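Spindle pole body-associated protein VIK1 (Saccharomyces cerevisiae, PDB 2O0A) recruits the kinesin Kar3 to microtubules and helps place or keep it at the spindle pole body; this C-terminal motor homology domain lacks a nucleotide-binding site. Local coordinates at residues 72-75 / 76-79. Sequence-based numbering, arbitrary orientation.
Sequences EDKF and FTQE
F75 and F76 are neighbours on the first turns of helix 72-89, and their rings form an edge-to-face (T-shaped) pair. The planes stand at 80° and the centroids lie 5.0 Å apart. F75 supplies the edge and F76 the face. Followed outward, F75 starts at CB, which sits beside F76 N as the covalent chain requires. CG is anti to the backbone N (chi1 169°), which turns the ring past the peptide that follows. One side of the ring, CD1 and CE1, faces E79 CB, one turn on, with CD1 at 3.7 Å from that carbon. The other side faces F76: CD2 sits over the centre of the F76 ring, and CE2 reaches F76 CE1 at 3.7 Å. CZ ends the ring. As a whole, the F75 side chain packs on I65, F265 and L267 of the central sheet, while F76 touches S110 and L111 of helix 105-116. Replacing F76 by an alanine would probably leave the F75 edge without its aromatic face and open a gap toward helix 105-116.

The backbone is held by i to i+4 bonds, including Q78 N to K74 O at 2.8 Å. The bond from E79 N to F75 O is the most bent, with the donor above the carbonyl plane. The K74 chain passes Q78, its CD 3.4 Å from Q78 OE1. Q78 NE2 gives E79 OE2 a nearly straight hydrogen bond (2.9 Å, 177°). E79 OE1 forms a salt bridge with R13 of helix 4-23. The chemistry is thus divided: an aromatic pair faces the core, and a buried carboxylate, matched by amide and guanidinium, ties this helix to helix 4-23.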
ATOM      1  N   GLU A  72      -5.791   0.609 -12.056  1.00 16.36           N
ATOM      2  CA  GLU A  72      -4.895   0.021 -11.045  1.00 16.43           C
ATOM      3  C   GLU A  72      -3.554  -0.427 -11.622  1.00 15.44           C
ATOM      4  O   GLU A  72      -2.521  -0.190 -11.024  1.00 15.24           O
ATOM      5  CB  GLU A  72      -5.632  -0.997 -10.175  1.00 16.97           C
ATOM      6  CG  GLU A  72      -6.631  -0.158  -9.367  1.00 20.93           C
ATOM      7  CD  GLU A  72      -7.658  -0.888  -8.560  1.00 26.38           C
ATOM      8  OE1 GLU A  72      -7.708  -2.129  -8.603  1.00 29.96           O
ATOM      9  OE2 GLU A  72      -8.445  -0.178  -7.878  1.00 28.35           O
ATOM     10  N   ASP A  73      -3.556  -0.986 -12.828  1.00 15.17           N
ATOM     11  CA  ASP A  73      -2.289  -1.319 -13.492  1.00 15.10           C
ATOM     12  C   ASP A  73      -1.410  -0.082 -13.730  1.00 14.77           C
ATOM     13  O   ASP A  73      -0.181  -0.134 -13.538  1.00 15.15           O
ATOM     14  CB  ASP A  73      -2.562  -1.992 -14.835  1.00 14.94           C
ATOM     15  CG  ASP A  73      -3.145  -3.382 -14.709  1.00 17.77           C
ATOM     16  OD1 ASP A  73      -3.042  -4.030 -13.639  1.00 17.47           O
ATOM     17  OD2 ASP A  73      -3.698  -3.854 -15.729  1.00 19.76           O
ATOM     18  N   LYS A  74      -2.020   1.021 -14.182  1.00 15.11           N
ATOM     19  CA  LYS A  74      -1.289   2.277 -14.395  1.00 14.57           C
ATOM     20  C   LYS A  74      -0.835   2.914 -13.080  1.00 14.33           C
ATOM     21  O   LYS A  74       0.240   3.529 -13.001  1.00 13.61           O
ATOM     22  CB  LYS A  74      -2.148   3.261 -15.201  1.00 15.36           C
ATOM     23  CG  LYS A  74      -1.386   4.500 -15.621  1.00 18.23           C
ATOM     24  CD  LYS A  74      -2.158   5.317 -16.647  1.00 22.44           C
ATOM     25  CE  LYS A  74      -2.113   4.643 -18.008  1.00 23.96           C
ATOM     26  NZ  LYS A  74      -0.733   4.573 -18.570  0.10 23.41           N
ATOM     27  N   PHE A  75      -1.638   2.743 -12.030  1.00 12.99           N
ATOM     28  CA  PHE A  75      -1.202   3.203 -10.704  1.00 12.99           C
ATOM     29  C   PHE A  75       0.177   2.622 -10.393  1.00 12.73           C
ATOM     30  O   PHE A  75       1.083   3.334  -9.988  1.00 12.35           O
ATOM     31  CB  PHE A  75      -2.180   2.840  -9.571  1.00 13.52           C
ATOM     32  CG  PHE A  75      -1.592   3.094  -8.214  1.00 12.01           C
ATOM     33  CD1 PHE A  75      -1.557   4.382  -7.693  1.00 14.70           C
ATOM     34  CD2 PHE A  75      -1.013   2.058  -7.482  1.00 12.64           C
ATOM     35  CE1 PHE A  75      -0.966   4.634  -6.455  1.00 13.30           C
ATOM     36  CE2 PHE A  75      -0.420   2.299  -6.246  1.00 13.54           C
ATOM     37  CZ  PHE A  75      -0.401   3.598  -5.737  1.00 13.65           C
ATOM     38  N   PHE A  76       0.330   1.324 -10.580  1.00 13.10           N
ATOM     39  CA  PHE A  76       1.600   0.717 -10.234  1.00 13.01           C
ATOM     40  C   PHE A  76       2.737   1.133 -11.151  1.00 13.87           C
ATOM     41  O   PHE A  76       3.808   1.498 -10.668  1.00 13.60           O
ATOM     42  CB  PHE A  76       1.430  -0.801 -10.124  1.00 13.48           C
ATOM     43  CG  PHE A  76       0.698  -1.187  -8.885  1.00 11.75           C
ATOM     44  CD1 PHE A  76       1.274  -0.958  -7.643  1.00 12.56           C
ATOM     45  CD2 PHE A  76      -0.605  -1.662  -8.940  1.00 12.07           C
ATOM     46  CE1 PHE A  76       0.589  -1.239  -6.470  1.00 13.44           C
ATOM     47  CE2 PHE A  76      -1.290  -1.954  -7.763  1.00 12.87           C
ATOM     48  CZ  PHE A  76      -0.685  -1.741  -6.529  1.00 14.28           C
ATOM     49  N   THR A  77       2.502   1.121 -12.459  1.00 14.44           N
ATOM     50  CA  THR A  77       3.581   1.468 -13.404  1.00 16.48           C
ATOM     51  C   THR A  77       3.961   2.954 -13.408  1.00 16.94           C
ATOM     52  O   THR A  77       5.135   3.301 -13.590  1.00 18.17           O
ATOM     53  CB  THR A  77       3.250   1.011 -14.844  1.00 17.31           C
ATOM     54  OG1 THR A  77       2.042   1.631 -15.291  1.00 20.16           O
ATOM     55  CG2 THR A  77       3.047  -0.478 -14.888  1.00 17.29           C
ATOM     56  N   GLN A  78       2.974   3.824 -13.212  1.00 16.63           N
ATOM     57  CA  GLN A  78       3.160   5.274 -13.330  1.00 17.33           C
ATOM     58  C   GLN A  78       3.376   5.962 -11.987  1.00 16.56           C
ATOM     59  O   GLN A  78       4.228   6.843 -11.853  1.00 17.19           O
ATOM     60  CB  GLN A  78       1.941   5.861 -14.054  1.00 17.44           C
ATOM     61  CG  GLN A  78       1.847   7.375 -14.161  1.00 20.51           C
ATOM     62  CD  GLN A  78       0.611   7.770 -14.951  0.70 19.39           C
ATOM     63  OE1 GLN A  78       0.487   7.443 -16.139  1.00 24.89           O
ATOM     64  NE2 GLN A  78      -0.315   8.449 -14.297  1.00 20.07           N
ATOM     65  N   GLU A  79       2.578   5.586 -11.000  1.00 14.78           N
ATOM     66  CA  GLU A  79       2.523   6.361  -9.768  1.00 14.34           C
ATOM     67  C   GLU A  79       3.353   5.764  -8.649  1.00 13.93           C
ATOM     68  O   GLU A  79       3.867   6.502  -7.810  1.00 14.81           O
ATOM     69  CB  GLU A  79       1.073   6.505  -9.285  1.00 14.32           C
ATOM     70  CG  GLU A  79       0.130   7.241 -10.278  1.00 14.83           C
ATOM     71  CD  GLU A  79       0.549   8.687 -10.537  1.00 17.74           C
ATOM     72  OE1 GLU A  79       1.266   9.277  -9.697  1.00 15.82           O
ATOM     73  OE2 GLU A  79       0.131   9.225 -11.591  1.00 17.55           O
TER